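PDB 3TOY: mandelate racemase/muconate lactonizing enzyme family protein from Bradyrhizobium sp. ORS 278, which belongs to the enolase superfamily, pairing an N-terminal capping domain with a modified TIM-barrel domain that binds metal. Local coordinates for residues G194-R207 with T230-T242. Numbering follows the deposited sequence.
With P4C (O-acetaldehydyl-hexaethylene glycol), chain N; P4C (O-acetaldehydyl-hexaethylene glycol), chain R.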
# COMPACT_ATOMS: atom_id res chain seq x y z
N GLY A 194 3.69 -37.34 -6.95
CA GLY A 194 3.99 -37.95 -5.65
C GLY A 194 4.52 -36.93 -4.66
O GLY A 194 4.11 -35.77 -4.68
N ASP A 195 5.43 -37.35 -3.79
CA ASP A 195 6.00 -36.45 -2.80
C ASP A 195 7.19 -35.66 -3.34
O ASP A 195 7.58 -35.84 -4.50
CB ASP A 195 6.38 -37.23 -1.53
CG ASP A 195 7.42 -38.30 -1.79
OD1 ASP A 195 7.98 -38.37 -2.90
OD2 ASP A 195 7.69 -39.09 -0.86
N LEU A 196 7.75 -34.77 -2.53
CA LEU A 196 8.89 -33.96 -2.97
C LEU A 196 10.10 -34.84 -3.36
O LEU A 196 10.82 -34.54 -4.32
CB LEU A 196 9.30 -32.97 -1.87
CG LEU A 196 10.65 -32.25 -2.05
CD1 LEU A 196 10.67 -31.46 -3.36
CD2 LEU A 196 10.95 -31.34 -0.83
N ALA A 197 10.34 -35.90 -2.59
CA ALA A 197 11.47 -36.79 -2.90
C ALA A 197 11.37 -37.26 -4.34
O ALA A 197 12.36 -37.30 -5.06
CB ALA A 197 11.50 -38.00 -1.94
N THR A 198 10.17 -37.62 -4.76
CA THR A 198 9.96 -38.06 -6.14
C THR A 198 10.32 -36.99 -7.17
O THR A 198 10.99 -37.26 -8.17
CB THR A 198 8.52 -38.53 -6.32
OG1 THR A 198 8.32 -39.70 -5.52
CG2 THR A 198 8.25 -38.88 -7.77
N ASP A 199 9.90 -35.75 -6.91
CA ASP A 199 10.21 -34.66 -7.81
C ASP A 199 11.71 -34.45 -7.85
O ASP A 199 12.30 -34.24 -8.91
CB ASP A 199 9.58 -33.35 -7.34
CG ASP A 199 8.07 -33.36 -7.40
OD1 ASP A 199 7.48 -34.07 -8.26
OD2 ASP A 199 7.46 -32.62 -6.59
N GLU A 200 12.33 -34.49 -6.68
CA GLU A 200 13.75 -34.17 -6.63
C GLU A 200 14.57 -35.27 -7.30
O GLU A 200 15.52 -34.99 -8.02
CB GLU A 200 14.21 -33.95 -5.20
CG GLU A 200 15.65 -33.48 -5.13
CD GLU A 200 16.05 -32.96 -3.77
OE1 GLU A 200 15.22 -33.01 -2.84
OE2 GLU A 200 17.21 -32.52 -3.63
N ALA A 201 14.20 -36.53 -7.06
CA ALA A 201 14.87 -37.66 -7.73
C ALA A 201 14.80 -37.46 -9.24
O ALA A 201 15.81 -37.59 -9.95
CB ALA A 201 14.21 -38.99 -7.33
N MET A 202 13.61 -37.17 -9.74
CA MET A 202 13.42 -36.99 -11.18
C MET A 202 14.30 -35.89 -11.75
O MET A 202 14.99 -36.10 -12.75
CB MET A 202 11.97 -36.69 -11.52
CG MET A 202 11.76 -36.54 -13.04
SD MET A 202 10.10 -36.01 -13.48
CE MET A 202 10.24 -34.23 -13.21
N ILE A 203 14.27 -34.72 -11.12
CA ILE A 203 14.99 -33.56 -11.62
C ILE A 203 16.48 -33.77 -11.53
O ILE A 203 17.23 -33.46 -12.45
CB ILE A 203 14.66 -32.32 -10.78
CG1 ILE A 203 13.22 -31.91 -11.03
CG2 ILE A 203 15.62 -31.20 -11.08
CD1 ILE A 203 12.97 -31.50 -12.47
N LYS A 204 16.92 -34.31 -10.40
CA LYS A 204 18.33 -34.58 -10.21
C LYS A 204 18.84 -35.53 -11.30
O LYS A 204 19.94 -35.34 -11.86
CB LYS A 204 18.58 -35.19 -8.83
CG LYS A 204 20.07 -35.44 -8.56
CD LYS A 204 20.29 -36.19 -7.25
CE LYS A 204 21.79 -36.24 -6.93
NZ LYS A 204 22.03 -36.74 -5.56
N GLY A 205 18.04 -36.55 -11.60
CA GLY A 205 18.38 -37.52 -12.64
C GLY A 205 18.46 -36.85 -14.00
O GLY A 205 19.41 -37.05 -14.76
N LEU A 206 17.46 -36.02 -14.30
CA LEU A 206 17.45 -35.33 -15.59
C LEU A 206 18.63 -34.39 -15.75
O LEU A 206 19.24 -34.33 -16.82
CB LEU A 206 16.14 -34.58 -15.80
CG LEU A 206 14.91 -35.44 -16.09
CD1 LEU A 206 13.63 -34.60 -16.00
CD2 LEU A 206 15.04 -36.13 -17.47
N ARG A 207 18.95 -33.63 -14.70
CA ARG A 207 20.04 -32.65 -14.75
C ARG A 207 21.39 -33.35 -14.89
O ARG A 207 22.31 -32.83 -15.52
CB ARG A 207 20.01 -31.75 -13.49
CG ARG A 207 21.10 -30.68 -13.39
CD ARG A 207 21.14 -29.78 -14.63
NE ARG A 207 20.16 -28.69 -14.63
CZ ARG A 207 19.75 -28.05 -15.72
NH1 ARG A 207 20.22 -28.42 -16.91
NH2 ARG A 207 18.86 -27.06 -15.64
N THR A 230 5.71 -23.54 -2.20
CA THR A 230 6.87 -22.81 -1.67
C THR A 230 7.95 -23.73 -1.10
O THR A 230 9.14 -23.51 -1.34
CB THR A 230 6.42 -21.78 -0.61
OG1 THR A 230 5.78 -20.69 -1.29
CG2 THR A 230 7.62 -21.22 0.14
N ARG A 231 7.53 -24.71 -0.33
CA ARG A 231 8.44 -25.69 0.28
C ARG A 231 9.20 -26.48 -0.79
O ARG A 231 10.41 -26.62 -0.73
CB ARG A 231 7.65 -26.65 1.19
CG ARG A 231 8.55 -27.37 2.19
CD ARG A 231 7.78 -28.39 3.04
NE ARG A 231 7.26 -29.46 2.20
CZ ARG A 231 7.93 -30.59 1.95
NH1 ARG A 231 9.11 -30.80 2.51
NH2 ARG A 231 7.41 -31.51 1.14
N ARG A 232 8.47 -27.01 -1.78
CA ARG A 232 9.14 -27.81 -2.82
C ARG A 232 10.08 -26.97 -3.67
O ARG A 232 11.18 -27.42 -4.01
CB ARG A 232 8.12 -28.48 -3.73
CG ARG A 232 7.19 -29.43 -2.97
CD ARG A 232 6.67 -30.58 -3.84
NE ARG A 232 5.74 -31.42 -3.08
CZ ARG A 232 5.16 -32.52 -3.54
NH1 ARG A 232 5.44 -32.97 -4.76
NH2 ARG A 232 4.31 -33.20 -2.78
N ILE A 233 9.62 -25.78 -4.05
CA ILE A 233 10.44 -24.91 -4.90
C ILE A 233 11.78 -24.58 -4.25
O ILE A 233 12.82 -24.61 -4.91
CB ILE A 233 9.68 -23.62 -5.32
CG1 ILE A 233 8.49 -23.99 -6.21
CG2 ILE A 233 10.65 -22.64 -6.00
CD1 ILE A 233 7.52 -22.79 -6.51
N ALA A 234 11.78 -24.29 -2.95
CA ALA A 234 13.05 -23.97 -2.28
C ALA A 234 14.03 -25.14 -2.33
O ALA A 234 15.25 -24.97 -2.42
CB ALA A 234 12.80 -23.56 -0.85
N ARG A 235 13.49 -26.34 -2.27
CA ARG A 235 14.32 -27.53 -2.22
C ARG A 235 14.83 -27.89 -3.62
O ARG A 235 15.79 -28.64 -3.77
CB ARG A 235 13.53 -28.69 -1.61
CG ARG A 235 13.14 -28.40 -0.16
CD ARG A 235 14.24 -28.85 0.82
NE ARG A 235 14.34 -30.31 0.81
CZ ARG A 235 13.67 -31.12 1.64
NH1 ARG A 235 12.87 -30.61 2.57
NH2 ARG A 235 13.81 -32.44 1.54
N LEU A 236 14.17 -27.36 -4.64
CA LEU A 236 14.56 -27.64 -6.03
C LEU A 236 15.44 -26.55 -6.65
O LEU A 236 15.89 -26.67 -7.81
CB LEU A 236 13.32 -27.80 -6.91
CG LEU A 236 12.45 -29.02 -6.60
CD1 LEU A 236 11.09 -28.92 -7.31
CD2 LEU A 236 13.19 -30.30 -7.00
N ALA A 237 15.68 -25.48 -5.91
CA ALA A 237 16.40 -24.34 -6.49
C ALA A 237 17.87 -24.64 -6.88
O ALA A 237 18.48 -23.88 -7.62
CB ALA A 237 16.31 -23.14 -5.57
N ASP A 238 18.42 -25.74 -6.39
CA ASP A 238 19.80 -26.11 -6.71
C ASP A 238 19.99 -26.73 -8.09
O ASP A 238 21.12 -27.02 -8.49
CB ASP A 238 20.35 -27.07 -5.65
CG ASP A 238 20.72 -26.36 -4.36
OD1 ASP A 238 21.09 -25.17 -4.42
OD2 ASP A 238 20.64 -27.00 -3.29
N TYR A 239 18.91 -26.96 -8.82
CA TYR A 239 19.01 -27.65 -10.09
C TYR A 239 18.93 -26.74 -11.30
O TYR A 239 18.89 -27.20 -12.44
CB TYR A 239 17.97 -28.75 -10.16
CG TYR A 239 18.16 -29.75 -9.05
CD1 TYR A 239 19.16 -30.72 -9.13
CD2 TYR A 239 17.36 -29.72 -7.91
CE1 TYR A 239 19.35 -31.64 -8.11
CE2 TYR A 239 17.55 -30.63 -6.88
CZ TYR A 239 18.55 -31.58 -7.00
OH TYR A 239 18.74 -32.49 -5.98
N ASP A 240 18.90 -25.43 -11.05
CA ASP A 240 18.97 -24.45 -12.12
C ASP A 240 17.79 -24.59 -13.09
O ASP A 240 17.98 -24.63 -14.32
CB ASP A 240 20.30 -24.58 -12.87
CG ASP A 240 20.59 -23.37 -13.75
OD1 ASP A 240 20.23 -22.25 -13.35
OD2 ASP A 240 21.18 -23.55 -14.84
N LEU A 241 16.58 -24.67 -12.54
CA LEU A 241 15.36 -24.73 -13.37
C LEU A 241 15.04 -23.38 -13.99
O LEU A 241 15.26 -22.33 -13.39
CB LEU A 241 14.18 -25.22 -12.53
CG LEU A 241 14.42 -26.57 -11.86
CD1 LEU A 241 13.21 -26.96 -11.02
CD2 LEU A 241 14.69 -27.57 -12.97
N THR A 242 14.50 -23.39 -15.21
CA THR A 242 14.16 -22.16 -15.89
C THR A 242 12.85 -21.58 -15.36
O THR A 242 12.72 -20.36 -15.26
CB THR A 242 14.06 -22.44 -17.40
OG1 THR A 242 15.39 -22.59 -17.91
CG2 THR A 242 13.34 -21.30 -18.15
O1 P4C N . 0.71 -27.33 2.60
C2 P4C N . 0.04 -28.02 3.67
C3 P4C N . -0.02 -29.50 3.33
O4 P4C N . -1.37 -29.91 3.34
C5 P4C N . -1.57 -31.15 2.68
C6 P4C N . -2.24 -32.10 3.67
O7 P4C N . -1.25 -32.59 4.57
C8 P4C N . -1.84 -33.43 5.57
C9 P4C N . -0.78 -33.90 6.54
O10 P4C N . 0.09 -34.76 5.81
C11 P4C N . 1.02 -35.39 6.69
C12 P4C N . 2.07 -36.09 5.84
O13 P4C N . 2.53 -35.19 4.84
C14 P4C N . 3.63 -35.73 4.10
C15 P4C N . 4.24 -34.61 3.26
O16 P4C N . 4.96 -33.74 4.13
C17 P4C N . 5.12 -32.42 3.60
C18 P4C N . 5.73 -31.55 4.70
O19 P4C N . 7.05 -32.01 5.01
C20 P4C N . 7.63 -31.32 6.12
C21 P4C N . 8.96 -31.95 6.50
O22 P4C N . 8.76 -33.24 7.11
O1 P4C R . 13.92 -13.31 -19.45
C2 P4C R . 13.45 -14.03 -20.60
C3 P4C R . 14.38 -13.82 -21.79
O4 P4C R . 13.65 -14.20 -22.96
C5 P4C R . 14.40 -14.11 -24.18
C6 P4C R . 14.06 -15.28 -25.11
O7 P4C R . 14.81 -16.43 -24.69
C8 P4C R . 14.50 -17.67 -25.34
C9 P4C R . 15.81 -18.38 -25.69
O10 P4C R . 16.25 -19.33 -24.73
C11 P4C R . 17.68 -19.52 -24.71
C12 P4C R . 18.38 -18.49 -23.84
O13 P4C R . 19.20 -19.10 -22.83
C14 P4C R . 19.49 -18.24 -21.71
C15 P4C R . 18.51 -18.44 -20.55
O16 P4C R . 19.12 -19.07 -19.41
C17 P4C R . 18.17 -19.71 -18.53
C18 P4C R . 18.83 -20.75 -17.62
O19 P4C R . 18.93 -22.02 -18.27
C20 P4C R . 20.01 -22.83 -17.80
C21 P4C R . 20.35 -23.93 -18.80
O22 P4C R . 21.04 -23.40 -19.94
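Arg232 lays its guanidinium flat against the backbone where helix 196-207 begins: Leu196 N sits over the centre of one face, 3.5 Å above the plane. The same group works at its edge, since NH1 and NH2 both grip Gly194 O end-on, and NH1 also makes a salt bridge to Asp199 OD2 at 2.7 Å, met on the syn side but 34° out of the carboxylate plane. Glu228 binds Arg232 NE and Gly192 N binds Asp199 OD1, fixing both partners. Leu196, with CG anti to its N (chi1 168°), sends CD1 to Arg232 CB and CD2 over the centre of the Arg235 guanidinium face, 3.7 Å from Arg235 CZ. Midway, Leu236 CD2 packs on Glu200 CA, while Tyr239 OH donates to the anti lone pair of Glu200 OE2 (2.8 Å), ring and carboxylate being strongly turned against each other. Ile203 CG2 presses on Tyr239 CB at 3.5 Å. At the far end Arg207, bent at chi2 and chi3, holds Tyr239 O side-on: NE donates at 2.9 Å and NH2 at 3.2 Å, while its NH1 serves Gly211 O and Ile214 O. The axes of segments 196-207 and 230-236 lie 30° apart; strand 215-219 separates them in sequence, so the contact joins successive outer helices of the barrel. Arg232 thus secures the start of helix 196-207 and Arg207 the Tyr239 backbone, and the carboxylates beside Arg232 would be expected to stabilise its charge.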